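Local coordinates for protein glycoside hydrolase family 43 (Halothermothrix orenii, PDB 4QQS) that probably hydrolyses glycosidic bonds in plant polysaccharides such as xylan as a thermostable five-bladed beta-propeller enzyme with alpha-L-arabinofuranosidase activity, at residues R246-I251 and G303-S307. Residues are numbered along the deposited sequence.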
loop_
_atom_site.group_PDB
_atom_site.type_symbol
_atom_site.label_atom_id
_atom_site.label_comp_id
_atom_site.label_asym_id
_atom_site.label_seq_id
_atom_site.Cartn_x
_atom_site.Cartn_y
_atom_site.Cartn_z
ATOM N N ARG A 246 -4.882 13.032 -14.160
ATOM C CA ARG A 246 -5.657 14.089 -14.802
ATOM C C ARG A 246 -4.800 15.349 -14.719
ATOM O O ARG A 246 -4.934 16.176 -13.818
ATOM C CB ARG A 246 -7.018 14.293 -14.125
ATOM C CG ARG A 246 -8.044 13.187 -14.422
ATOM C CD ARG A 246 -8.437 13.112 -15.900
ATOM N NE ARG A 246 -8.988 14.380 -16.356
ATOM C CZ ARG A 246 -10.243 14.766 -16.163
ATOM N NH1 ARG A 246 -11.119 13.970 -15.562
ATOM N NH2 ARG A 246 -10.622 15.958 -16.583
ATOM N N MET A 247 -3.874 15.479 -15.654
ATOM C CA MET A 247 -2.940 16.583 -15.605
ATOM C C MET A 247 -3.664 17.923 -15.790
ATOM O O MET A 247 -3.203 18.943 -15.301
ATOM C CB MET A 247 -1.835 16.372 -16.639
ATOM C CG MET A 247 -1.040 15.088 -16.392
ATOM S SD MET A 247 -0.155 15.068 -14.815
ATOM C CE MET A 247 1.187 16.195 -15.157
ATOM N N ASP A 248 -4.831 17.894 -16.434
ATOM C CA ASP A 248 -5.654 19.091 -16.598
ATOM C C ASP A 248 -6.244 19.586 -15.274
ATOM O O ASP A 248 -6.749 20.701 -15.192
ATOM C CB ASP A 248 -6.746 18.875 -17.659
ATOM C CG ASP A 248 -7.606 17.618 -17.427
ATOM O OD1 ASP A 248 -7.123 16.598 -16.867
ATOM O OD2 ASP A 248 -8.779 17.644 -17.869
ATOM N N LYS A 249 -6.167 18.747 -14.247
ATOM C CA LYS A 249 -6.590 19.095 -12.896
ATOM C C LYS A 249 -5.409 19.152 -11.905
ATOM O O LYS A 249 -5.616 19.275 -10.703
ATOM C CB LYS A 249 -7.614 18.076 -12.389
ATOM C CG LYS A 249 -8.924 18.005 -13.167
ATOM C CD LYS A 249 -9.881 17.018 -12.502
ATOM C CE LYS A 249 -11.277 17.040 -13.097
ATOM N NZ LYS A 249 -12.160 16.117 -12.324
ATOM N N GLY A 250 -4.175 19.029 -12.387
ATOM C CA GLY A 250 -3.015 19.012 -11.513
ATOM C C GLY A 250 -2.857 17.715 -10.739
ATOM O O GLY A 250 -2.225 17.707 -9.679
ATOM N N ILE A 251 -3.383 16.620 -11.288
ATOM C CA ILE A 251 -3.366 15.320 -10.632
ATOM C C ILE A 251 -2.418 14.396 -11.387
ATOM O O ILE A 251 -2.727 13.932 -12.477
ATOM C CB ILE A 251 -4.772 14.709 -10.562
ATOM C CG1 ILE A 251 -5.763 15.650 -9.863
ATOM C CG2 ILE A 251 -4.705 13.374 -9.826
ATOM C CD1 ILE A 251 -7.208 15.191 -10.013
ATOM N N GLY A 303 -13.102 9.257 -9.550
ATOM C CA GLY A 303 -11.944 10.108 -9.385
ATOM C C GLY A 303 -10.918 9.881 -10.474
ATOM O O GLY A 303 -11.152 9.132 -11.425
ATOM N N PRO A 304 -9.757 10.505 -10.331
ATOM C CA PRO A 304 -9.349 11.287 -9.160
ATOM C C PRO A 304 -9.975 12.675 -9.158
ATOM O O PRO A 304 -10.107 13.297 -10.217
ATOM C CB PRO A 304 -7.840 11.376 -9.338
ATOM C CG PRO A 304 -7.661 11.399 -10.828
ATOM C CD PRO A 304 -8.703 10.457 -11.359
ATOM N N THR A 305 -10.356 13.161 -7.981
ATOM C CA THR A 305 -10.992 14.467 -7.872
ATOM C C THR A 305 -10.079 15.490 -7.218
ATOM O O THR A 305 -9.211 15.164 -6.409
ATOM C CB THR A 305 -12.292 14.422 -7.052
ATOM O OG1 THR A 305 -11.993 14.119 -5.686
ATOM C CG2 THR A 305 -13.270 13.428 -7.615
ATOM N N ARG A 306 -10.315 16.750 -7.582
ATOM C CA ARG A 306 -9.679 17.900 -6.944
ATOM C C ARG A 306 -10.661 19.051 -6.832
ATOM O O ARG A 306 -10.291 20.203 -7.008
ATOM C CB ARG A 306 -8.482 18.370 -7.760
ATOM C CG ARG A 306 -7.301 17.487 -7.630
ATOM C CD ARG A 306 -6.655 17.688 -6.307
ATOM N NE ARG A 306 -5.267 18.099 -6.471
ATOM C CZ ARG A 306 -4.220 17.284 -6.381
ATOM N NH1 ARG A 306 -4.378 15.984 -6.121
ATOM N NH2 ARG A 306 -3.000 17.773 -6.538
ATOM N N SER A 307 -11.914 18.725 -6.568
ATOM C CA SER A 307 -12.966 19.707 -6.366
ATOM C C SER A 307 -13.798 19.207 -5.197
ATOM O O SER A 307 -13.690 18.047 -4.827
ATOM C CB SER A 307 -13.830 19.824 -7.615
ATOM O OG SER A 307 -14.393 18.573 -7.962
HETATM O O HOH W 1 -12.318 17.220 -9.589
HETATM O O HOH W 2 -11.510 13.006 -12.364
#
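A compact turn can dock on a separate loop through a small apolar patch and two waters, and residues 246-251 against 303-307 illustrate how. R246 starts the turn: its N donates to I251 O (2.9 Å), while its O accepts from both K249 N (2.9 Å) and I251 N (3.0 Å). G250 and I251 both lie opposite R246, a G1 beta bulge closing a short 3-10 turn, with G250 at positive phi. The R246 side chain folds back on D248 in a two-pronged salt bridge (R246 NE to D248 OD1 2.9 Å, R246 NH2 to D248 OD2 2.8 Å), and its CG meets P304 CG at 4.0 Å. K249 reaches across to the other loop, where its NZ binds two waters: one also bound by R306 N and S307 OG, the other donating to P304 O. I251 supplies the apolar centre, its CG2 3.7 Å from P304 CG and its CG1 3.3 Å from R306 CG. I251 CG1 and the G250 carbonyl carbon lie over one face of the R306 guanidinium; G250 O and R306 NH2, 3.2 Å apart, are too poorly angled to bond, so direct contact is mainly van der Waals. P304 rests on Y272 and I251 on T274, both of strand 268-275, while T305 OG1 is hydrogen-bonded to D290 of strand 285-295. The contact thus joins loops flanking 257-261 and 298-302, the outermost strands of a four-stranded antiparallel propeller blade.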